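Histone acetyltransferase, ELP3 family (Methanocaldococcus infernus, PDB 6IAD) catalyses formation of 5-carboxymethyluridine at wobble position 34 of tRNA from acetyl-CoA and S-adenosyl-L-methionine. Local coordinates at residues A[22-27]-A[94-99]; A[160-165]-A[207-212]; A[339-344]-A[381-386]. All coordinates share one frame; numbering follows the deposited sequence.

Contact 1: residues A[22-27]-A[94-99]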
loop_
_atom_site.group_PDB
_atom_site.type_symbol
_atom_site.label_atom_id
_atom_site.label_comp_id
_atom_site.label_asym_id
_atom_site.label_seq_id
_atom_site.Cartn_x
_atom_site.Cartn_y
_atom_site.Cartn_z
ATOM N N ARG A 22 -12.481 16.503 -6.353
ATOM C CA ARG A 22 -11.348 15.735 -5.855
ATOM C C ARG A 22 -10.080 16.076 -6.657
ATOM O O ARG A 22 -10.017 17.112 -7.328
ATOM C CB ARG A 22 -11.697 14.238 -5.899
ATOM C CG ARG A 22 -11.174 13.474 -4.693
ATOM C CD ARG A 22 -11.552 12.002 -4.706
ATOM N NE ARG A 22 -10.822 11.190 -5.683
ATOM C CZ ARG A 22 -9.535 10.867 -5.587
ATOM N NH1 ARG A 22 -8.816 11.318 -4.567
ATOM N NH2 ARG A 22 -8.959 10.111 -6.516
ATOM N N THR A 23 -9.060 15.213 -6.576
ATOM C CA THR A 23 -7.761 15.437 -7.199
ATOM C C THR A 23 -7.485 14.371 -8.256
ATOM O O THR A 23 -7.963 13.237 -8.151
ATOM C CB THR A 23 -6.630 15.411 -6.146
ATOM O OG1 THR A 23 -7.025 16.144 -4.977
ATOM C CG2 THR A 23 -5.354 16.024 -6.710
ATOM N N ILE A 24 -6.713 14.747 -9.283
ATOM C CA ILE A 24 -6.254 13.830 -10.326
ATOM C C ILE A 24 -4.786 13.517 -10.056
ATOM O O ILE A 24 -3.942 14.423 -10.088
ATOM C CB ILE A 24 -6.408 14.438 -11.733
ATOM C CG1 ILE A 24 -7.856 14.788 -12.070
ATOM C CG2 ILE A 24 -5.873 13.474 -12.800
ATOM C CD1 ILE A 24 -8.045 15.219 -13.525
ATOM N N SER A 25 -4.470 12.246 -9.814
ATOM C CA SER A 25 -3.085 11.837 -9.623
ATOM C C SER A 25 -2.451 11.400 -10.941
ATOM O O SER A 25 -3.133 11.096 -11.924
ATOM C CB SER A 25 -2.968 10.685 -8.623
ATOM O OG SER A 25 -1.687 10.079 -8.722
ATOM N N GLY A 26 -1.115 11.367 -10.937
ATOM C CA GLY A 26 -0.358 10.904 -12.083
ATOM C C GLY A 26 -0.234 9.401 -12.182
ATOM O O GLY A 26 0.141 8.891 -13.242
ATOM N N VAL A 27 -0.530 8.683 -11.102
ATOM C CA VAL A 27 -0.561 7.225 -11.107
ATOM C C VAL A 27 -2.017 6.792 -11.189
ATOM O O VAL A 27 -2.835 7.167 -10.339
ATOM C CB VAL A 27 0.118 6.637 -9.860
ATOM C CG1 VAL A 27 0.020 5.112 -9.872
ATOM C CG2 VAL A 27 1.572 7.083 -9.782
ATOM N N GLY A 94 -9.624 12.340 -19.034
ATOM C CA GLY A 94 -8.361 13.053 -19.028
ATOM C C GLY A 94 -7.454 12.730 -17.863
ATOM O O GLY A 94 -6.621 13.561 -17.488
ATOM N N HIS A 95 -7.594 11.547 -17.272
ATOM C CA HIS A 95 -6.636 11.135 -16.250
ATOM C C HIS A 95 -5.459 10.433 -16.917
ATOM O O HIS A 95 -5.672 9.564 -17.772
ATOM C CB HIS A 95 -7.276 10.194 -15.236
ATOM C CG HIS A 95 -8.390 10.807 -14.444
ATOM N ND1 HIS A 95 -9.115 11.892 -14.885
ATOM C CD2 HIS A 95 -8.905 10.476 -13.236
ATOM C CE1 HIS A 95 -10.029 12.205 -13.981
ATOM N NE2 HIS A 95 -9.922 11.361 -12.971
ATOM N N PRO A 96 -4.216 10.771 -16.576
ATOM C CA PRO A 96 -3.083 10.063 -17.182
ATOM C C PRO A 96 -3.102 8.582 -16.833
ATOM O O PRO A 96 -3.508 8.181 -15.740
ATOM C CB PRO A 96 -1.855 10.766 -16.587
ATOM C CG PRO A 96 -2.347 11.451 -15.360
ATOM C CD PRO A 96 -3.777 11.818 -15.635
ATOM N N THR A 97 -2.653 7.766 -17.789
ATOM C CA THR A 97 -2.610 6.319 -17.623
ATOM C C THR A 97 -1.276 5.737 -18.078
ATOM O O THR A 97 -1.192 4.539 -18.360
ATOM C CB THR A 97 -3.757 5.655 -18.386
ATOM O OG1 THR A 97 -3.661 5.994 -19.775
ATOM C CG2 THR A 97 -5.104 6.123 -17.849
ATOM N N ASP A 98 -0.229 6.563 -18.160
ATOM C CA ASP A 98 1.092 6.048 -18.498
ATOM C C ASP A 98 1.720 5.277 -17.340
ATOM O O ASP A 98 2.574 4.417 -17.576
ATOM C CB ASP A 98 2.009 7.196 -18.929
ATOM C CG ASP A 98 2.092 8.305 -17.891
ATOM O OD1 ASP A 98 1.039 8.698 -17.346
ATOM O OD2 ASP A 98 3.213 8.782 -17.617
ATOM N N LYS A 99 1.311 5.561 -16.105
ATOM C CA LYS A 99 1.774 4.840 -14.924
ATOM C C LYS A 99 0.574 4.203 -14.237
ATOM O O LYS A 99 -0.360 4.908 -13.838
ATOM C CB LYS A 99 2.487 5.770 -13.945
ATOM C CG LYS A 99 3.728 6.456 -14.468
ATOM C CD LYS A 99 4.424 7.168 -13.314
ATOM C CE LYS A 99 5.480 8.143 -13.791
ATOM N NZ LYS A 99 4.865 9.399 -14.300
HETATM O O HOH W 1 -4.515 9.117 -13.243
#
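Ile-24 lies across the imidazole of His-95 at about a right angle, with its CG1 over one ring face, 4.2 Å from the ring centroid and displaced toward the rim. This is a CH-pi contact, tightened where CD1 comes within 3.6 Å of His-95 CE1. The branch point divides the work: with CG1 anti to its carbonyl carbon (chi1 -60°), that arm covers the ring, while CG2 reaches Pro-96, 3.9 Å from its CD. Cut back to an alanine, Ile-24 would probably leave this face of the imidazole without its aliphatic cover and open a gap between strand 23-25 and the His-95–Pro-96 pair. The ring's ND1 is hydrogen-bonded to Val-93 O. Pro-96 turns its CG to the other backbone, 3.5 Å from Ser-25 O, and a water bridges the two segments, donating to Ser-25 O and to Pro-96 O. Ser-25 OG accepts from Val-27 N in an ST turn, which bends the chain at Gly-26. Val-27 CA then approaches the backbone O of Lys-99, probably an acetyl-CoA-binding residue, at 3.6 Å. Strand 23-25 pairs with strand 417-419 of the acetyltransferase part, and Trp-416 packs on both Ile-24 and Pro-96. Loop 94-98 opens with the Schellman motif that ends helix 79-92, Gly-94 being its C-prime residue, and leads into strand 99-105, which begins beside strand 28-33 in the parallel sheet of the radical SAM core.

Contact 2: residues A[160-165]-A[207-212]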
loop_
_atom_site.group_PDB
_atom_site.type_symbol
_atom_site.label_atom_id
_atom_site.label_comp_id
_atom_site.label_asym_id
_atom_site.label_seq_id
_atom_site.Cartn_x
_atom_site.Cartn_y
_atom_site.Cartn_z
ATOM N N ASP A 160 -2.673 -16.290 6.337
ATOM C CA ASP A 160 -2.227 -17.679 6.343
ATOM C C ASP A 160 -1.970 -18.224 4.943
ATOM O O ASP A 160 -1.556 -19.380 4.813
ATOM C CB ASP A 160 -3.242 -18.571 7.071
ATOM C CG ASP A 160 -4.631 -18.506 6.467
ATOM O OD1 ASP A 160 -5.030 -17.426 5.984
ATOM O OD2 ASP A 160 -5.331 -19.541 6.487
ATOM N N TYR A 161 -2.207 -17.427 3.900
ATOM C CA TYR A 161 -1.773 -17.747 2.541
ATOM C C TYR A 161 -0.541 -16.938 2.152
ATOM O O TYR A 161 -0.471 -16.400 1.043
ATOM C CB TYR A 161 -2.891 -17.489 1.534
ATOM C CG TYR A 161 -4.136 -18.324 1.714
ATOM C CD1 TYR A 161 -4.083 -19.573 2.315
ATOM C CD2 TYR A 161 -5.371 -17.860 1.274
ATOM C CE1 TYR A 161 -5.225 -20.333 2.477
ATOM C CE2 TYR A 161 -6.516 -18.611 1.432
ATOM C CZ TYR A 161 -6.438 -19.848 2.034
ATOM O OH TYR A 161 -7.578 -20.602 2.194
ATOM N N CYS A 162 0.439 -16.820 3.044
ATOM C CA CYS A 162 1.603 -15.984 2.802
ATOM C C CYS A 162 2.876 -16.729 3.205
ATOM O O CYS A 162 3.677 -16.274 4.017
ATOM C CB CYS A 162 1.465 -14.661 3.549
ATOM S SG CYS A 162 2.266 -13.319 2.691
ATOM N N SER A 163 3.063 -17.907 2.617
ATOM C CA SER A 163 4.246 -18.713 2.856
ATOM C C SER A 163 5.392 -18.242 1.963
ATOM O O SER A 163 5.217 -17.410 1.070
ATOM C CB SER A 163 3.948 -20.182 2.582
ATOM O OG SER A 163 3.647 -20.357 1.208
ATOM N N GLU A 164 6.583 -18.802 2.206
ATOM C CA GLU A 164 7.715 -18.523 1.328
ATOM C C GLU A 164 7.373 -18.855 -0.118
ATOM O O GLU A 164 7.669 -18.071 -1.031
ATOM C CB GLU A 164 8.941 -19.322 1.779
ATOM C CG GLU A 164 9.508 -18.891 3.119
ATOM C CD GLU A 164 10.833 -19.559 3.445
ATOM O OE1 GLU A 164 11.381 -20.270 2.575
ATOM O OE2 GLU A 164 11.326 -19.369 4.576
ATOM N N LYS A 165 6.744 -20.006 -0.346
ATOM C CA LYS A 165 6.406 -20.423 -1.701
ATOM C C LYS A 165 5.493 -19.403 -2.367
ATOM O O LYS A 165 5.712 -19.011 -3.518
ATOM C CB LYS A 165 5.754 -21.805 -1.665
ATOM N N GLN A 207 6.967 -10.560 8.564
ATOM C CA GLN A 207 8.420 -10.691 8.592
ATOM C C GLN A 207 8.949 -11.255 7.280
ATOM O O GLN A 207 9.942 -10.755 6.739
ATOM C CB GLN A 207 8.835 -11.579 9.771
ATOM C CG GLN A 207 10.334 -11.869 9.868
ATOM C CD GLN A 207 10.735 -13.185 9.215
ATOM O OE1 GLN A 207 10.146 -14.235 9.482
ATOM N NE2 GLN A 207 11.750 -13.133 8.360
ATOM N N LEU A 208 8.301 -12.296 6.751
ATOM C CA LEU A 208 8.739 -12.865 5.481
ATOM C C LEU A 208 8.613 -11.848 4.354
ATOM O O LEU A 208 9.477 -11.777 3.470
ATOM C CB LEU A 208 7.931 -14.121 5.156
ATOM C CG LEU A 208 8.125 -15.349 6.046
ATOM C CD1 LEU A 208 7.173 -16.470 5.630
ATOM C CD2 LEU A 208 9.562 -15.848 6.013
ATOM N N LEU A 209 7.538 -11.056 4.361
ATOM C CA LEU A 209 7.370 -10.018 3.349
ATOM C C LEU A 209 8.469 -8.968 3.459
ATOM O O LEU A 209 9.172 -8.685 2.481
ATOM C CB LEU A 209 5.989 -9.375 3.494
ATOM C CG LEU A 209 4.825 -10.299 3.122
ATOM C CD1 LEU A 209 3.482 -9.742 3.591
ATOM C CD2 LEU A 209 4.826 -10.537 1.623
ATOM N N LYS A 210 8.635 -8.381 4.648
ATOM C CA LYS A 210 9.661 -7.364 4.845
ATOM C C LYS A 210 11.038 -7.870 4.421
ATOM O O LYS A 210 11.776 -7.179 3.711
ATOM C CB LYS A 210 9.694 -6.924 6.312
ATOM C CG LYS A 210 8.520 -6.052 6.751
ATOM C CD LYS A 210 8.455 -4.745 5.965
ATOM C CE LYS A 210 7.555 -3.728 6.646
ATOM N NZ LYS A 210 8.139 -3.221 7.933
ATOM N N ASP A 211 11.403 -9.078 4.858
ATOM C CA ASP A 211 12.715 -9.621 4.521
ATOM C C ASP A 211 12.809 -10.087 3.073
ATOM O O ASP A 211 13.891 -10.516 2.654
ATOM C CB ASP A 211 13.070 -10.776 5.461
ATOM C CG ASP A 211 13.482 -10.300 6.847
ATOM O OD1 ASP A 211 13.932 -9.140 6.983
ATOM O OD2 ASP A 211 13.360 -11.098 7.801
ATOM N N SER A 212 11.717 -10.032 2.309
ATOM C CA SER A 212 11.761 -10.186 0.861
ATOM C C SER A 212 11.655 -8.845 0.140
ATOM O O SER A 212 11.523 -8.819 -1.089
ATOM C CB SER A 212 10.647 -11.118 0.385
ATOM O OG SER A 212 10.719 -12.378 1.026
#
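Glu-164 and Leu-208 are the closest backbone positions, their CA atoms 7.1 Å apart, where the first turn of helix 164-173 meets the last turn of helix 199-210. At that spacing the gap is bridged by side chains. Leu-208 extends toward the start of the other helix: its CD1 rests against the backbone, 3.9 Å from Cys-162 O, while CD2 meets the CG of Glu-164 at 4.2 Å. The two side chains cross at about a right angle, and the glutamate chain runs extended past the leucine. Leu-209 has CG anti to its carbonyl carbon (chi1 -69°), which carries the branched end of the side chain to the sulfur of Cys-162; CD1 and CD2 straddle SG, each 3.9 Å from it. Polar bonds steady both helix ends. Ser-163 is the N-cap of its helix, and its OG also bonds to the carboxylate of Glu-166. In the other segment Gln-207 NE2 donates to Asp-211 OD2 at 2.7 Å, with the acceptor close to the plane of the glutamine amide, and Ser-212 OG donates to Leu-208 O at 2.8 Å. Asp-211 also forms a salt bridge with Arg-391. Ile-167 of helix 164-173 packs on both leucines, and Leu-180 of strand 177-183 lies against Cys-162 and Leu-209, placing the contact between two neighbouring helices and the parallel sheet of the radical SAM core.

Contact 3: residues A[339-344]-A[381-386]; sequences REVGHV and NDILIA
Arg-339 meets the turn at Asp-382 and the strand that follows it along nearly the whole of its side chain. Its CB lies 3.6 Å from Asp-382 O, and CG comes a little nearer the same carbonyl. CD packs against the aspartate carboxylate, 3.1 Å from OD1. A bend about CG–CD (chi3 -53°) then turns NE toward Cys-335 O, in a weak hydrogen bond. At the tip, NH1 reaches Asp-382 OD1 at 3.9 Å, a long salt bridge with OD1 at the edge of the guanidinium, near its plane; the guanidinium and carboxylate planes stand 43° apart. Leu-384 CB sits over one guanidinium face.

Beneath this side chain the two backbones form a single bridge in parallel register, centred on Glu-340 and Leu-384. Leu-384 N donates to Arg-339 O at 2.7 Å, nearly straight but from above the carbonyl plane, and Val-341 N gives a weak return bond to Leu-384 O. Beyond it helix 341-348 begins, with Glu-340 at its N-cap, and lays its first turn on the strand. Val-341 CG2 touches Ile-383 CG2 and, at 3.7 Å, Ile-385 CG1, while Val-344 CG1 meets Ile-383 CD1 at 3.8 Å.

The helix start is thus fastened to the N-acetyltransferase sheet just where strand 383-392 emerges from a G1 bulge, and Ile-385, part of a classic bulge with Ala-386, packs on Tyr-434, a probable acetyl-CoA-binding residue. The chemistry is mixed: one short backbone bond, a weak second one and buried aliphatic contacts hold the join, whereas the ion pairs are long. Asp-382 has a second distant partner in Arg-334 and lies near Glu-377; since Arg-339 NH1 also makes a long, weak ion pair with Glu-377 OE1, Arg-339 is likely to temper the repulsion between the two acids.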
loop_
_atom_site.group_PDB
_atom_site.type_symbol
_atom_site.label_atom_id
_atom_site.label_comp_id
_atom_site.label_asym_id
_atom_site.label_seq_id
_atom_site.Cartn_x
_atom_site.Cartn_y
_atom_site.Cartn_z
ATOM N N ARG A 339 0.635 14.550 4.906
ATOM C CA ARG A 339 1.700 15.512 4.663
ATOM C C ARG A 339 2.196 15.563 3.223
ATOM O O ARG A 339 2.986 16.455 2.897
ATOM C CB ARG A 339 2.902 15.214 5.575
ATOM C CG ARG A 339 2.717 15.589 7.035
ATOM C CD ARG A 339 3.881 15.041 7.874
ATOM N NE ARG A 339 4.038 13.605 7.641
ATOM C CZ ARG A 339 5.159 12.997 7.256
ATOM N NH1 ARG A 339 6.289 13.675 7.085
ATOM N NH2 ARG A 339 5.147 11.684 7.062
ATOM N N GLU A 340 1.770 14.651 2.356
ATOM C CA GLU A 340 2.308 14.628 1.002
ATOM C C GLU A 340 1.889 15.875 0.227
ATOM O O GLU A 340 0.808 16.434 0.437
ATOM C CB GLU A 340 1.862 13.365 0.266
ATOM C CG GLU A 340 0.363 13.152 0.209
ATOM C CD GLU A 340 -0.013 12.007 -0.707
ATOM O OE1 GLU A 340 0.108 10.836 -0.285
ATOM O OE2 GLU A 340 -0.411 12.280 -1.859
ATOM N N VAL A 341 2.765 16.296 -0.694
ATOM C CA VAL A 341 2.625 17.595 -1.352
ATOM C C VAL A 341 1.219 17.784 -1.904
ATOM O O VAL A 341 0.569 18.808 -1.664
ATOM C CB VAL A 341 3.668 17.745 -2.475
ATOM C CG1 VAL A 341 3.574 19.137 -3.100
ATOM C CG2 VAL A 341 5.056 17.473 -1.959
ATOM N N GLY A 342 0.742 16.806 -2.677
ATOM C CA GLY A 342 -0.510 16.982 -3.391
ATOM C C GLY A 342 -1.699 17.130 -2.464
ATOM O O GLY A 342 -2.622 17.899 -2.738
ATOM N N HIS A 343 -1.688 16.396 -1.349
ATOM C CA HIS A 343 -2.786 16.478 -0.392
ATOM C C HIS A 343 -2.729 17.781 0.397
ATOM O O HIS A 343 -3.764 18.421 0.619
ATOM C CB HIS A 343 -2.739 15.265 0.539
ATOM C CG HIS A 343 -3.966 15.090 1.381
ATOM N ND1 HIS A 343 -3.997 15.403 2.723
ATOM C CD2 HIS A 343 -5.197 14.616 1.076
ATOM C CE1 HIS A 343 -5.197 15.138 3.207
ATOM N NE2 HIS A 343 -5.944 14.659 2.228
ATOM N N VAL A 344 -1.533 18.203 0.814
ATOM C CA VAL A 344 -1.402 19.480 1.510
ATOM C C VAL A 344 -1.830 20.625 0.601
ATOM O O VAL A 344 -2.478 21.582 1.045
ATOM C CB VAL A 344 0.039 19.672 2.019
ATOM C CG1 VAL A 344 0.260 21.107 2.450
ATOM C CG2 VAL A 344 0.328 18.726 3.178
ATOM N N ASN A 381 6.936 23.780 7.132
ATOM C CA ASN A 381 5.507 23.578 6.935
ATOM C C ASN A 381 5.102 22.117 7.039
ATOM O O ASN A 381 3.905 21.812 6.985
ATOM C CB ASN A 381 5.104 24.164 5.583
ATOM C CG ASN A 381 5.412 25.647 5.490
ATOM O OD1 ASN A 381 4.937 26.434 6.307
ATOM N ND2 ASN A 381 6.236 26.027 4.522
ATOM N N ASP A 382 6.071 21.217 7.207
ATOM C CA ASP A 382 5.832 19.786 7.392
ATOM C C ASP A 382 5.121 19.183 6.181
ATOM O O ASP A 382 4.037 18.602 6.283
ATOM C CB ASP A 382 5.045 19.521 8.678
ATOM C CG ASP A 382 5.155 18.077 9.136
ATOM O OD1 ASP A 382 5.931 17.313 8.523
ATOM O OD2 ASP A 382 4.468 17.701 10.110
ATOM N N ILE A 383 5.772 19.312 5.026
ATOM C CA ILE A 383 5.251 18.820 3.758
ATOM C C ILE A 383 6.223 17.784 3.217
ATOM O O ILE A 383 7.425 18.053 3.090
ATOM C CB ILE A 383 5.040 19.960 2.739
ATOM C CG1 ILE A 383 4.089 21.009 3.324
ATOM C CG2 ILE A 383 4.502 19.392 1.424
ATOM C CD1 ILE A 383 3.849 22.211 2.433
ATOM N N LEU A 384 5.699 16.601 2.914
ATOM C CA LEU A 384 6.489 15.480 2.430
ATOM C C LEU A 384 6.526 15.512 0.911
ATOM O O LEU A 384 5.478 15.582 0.259
ATOM C CB LEU A 384 5.889 14.167 2.928
ATOM C CG LEU A 384 6.548 12.863 2.489
ATOM C CD1 LEU A 384 7.924 12.722 3.094
ATOM C CD2 LEU A 384 5.649 11.694 2.889
ATOM N N ILE A 385 7.736 15.465 0.357
ATOM C CA ILE A 385 7.951 15.547 -1.081
ATOM C C ILE A 385 8.276 14.187 -1.681
ATOM O O ILE A 385 7.876 13.893 -2.807
ATOM C CB ILE A 385 9.082 16.558 -1.386
ATOM C CG1 ILE A 385 8.643 17.972 -1.002
ATOM C CG2 ILE A 385 9.493 16.482 -2.857
ATOM C CD1 ILE A 385 9.792 18.941 -0.812
ATOM N N ALA A 386 9.014 13.357 -0.952
ATOM C CA ALA A 386 9.476 12.079 -1.474
ATOM C C ALA A 386 10.049 11.277 -0.317
ATOM O O ALA A 386 10.476 11.840 0.693
ATOM C CB ALA A 386 10.521 12.270 -2.575
#

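From the N terminus, contact 1 closes the first loop, bringing residues 94-99 back to 22-27 around strand 28-33 and helix 79-92. Contact 2 follows later in the same radical SAM core, closing the loop that holds most of helix 164-173, strand 177-183 and much of helix 199-210; it joins two helix ends, where contact 1 joins a strand to an inter-element loop. Contact 3 comes last, tying the start of helix 341-348 to the N-acetyltransferase sheet and closing a loop that contains strands 357-366 and 369-378. The three lie in series; none crosses or encloses another. Contacts 1 and 3 are neighbours, their nearest atoms about 5 Å apart without touching, whereas contact 2 sits on the opposite side of the chain's centre from both.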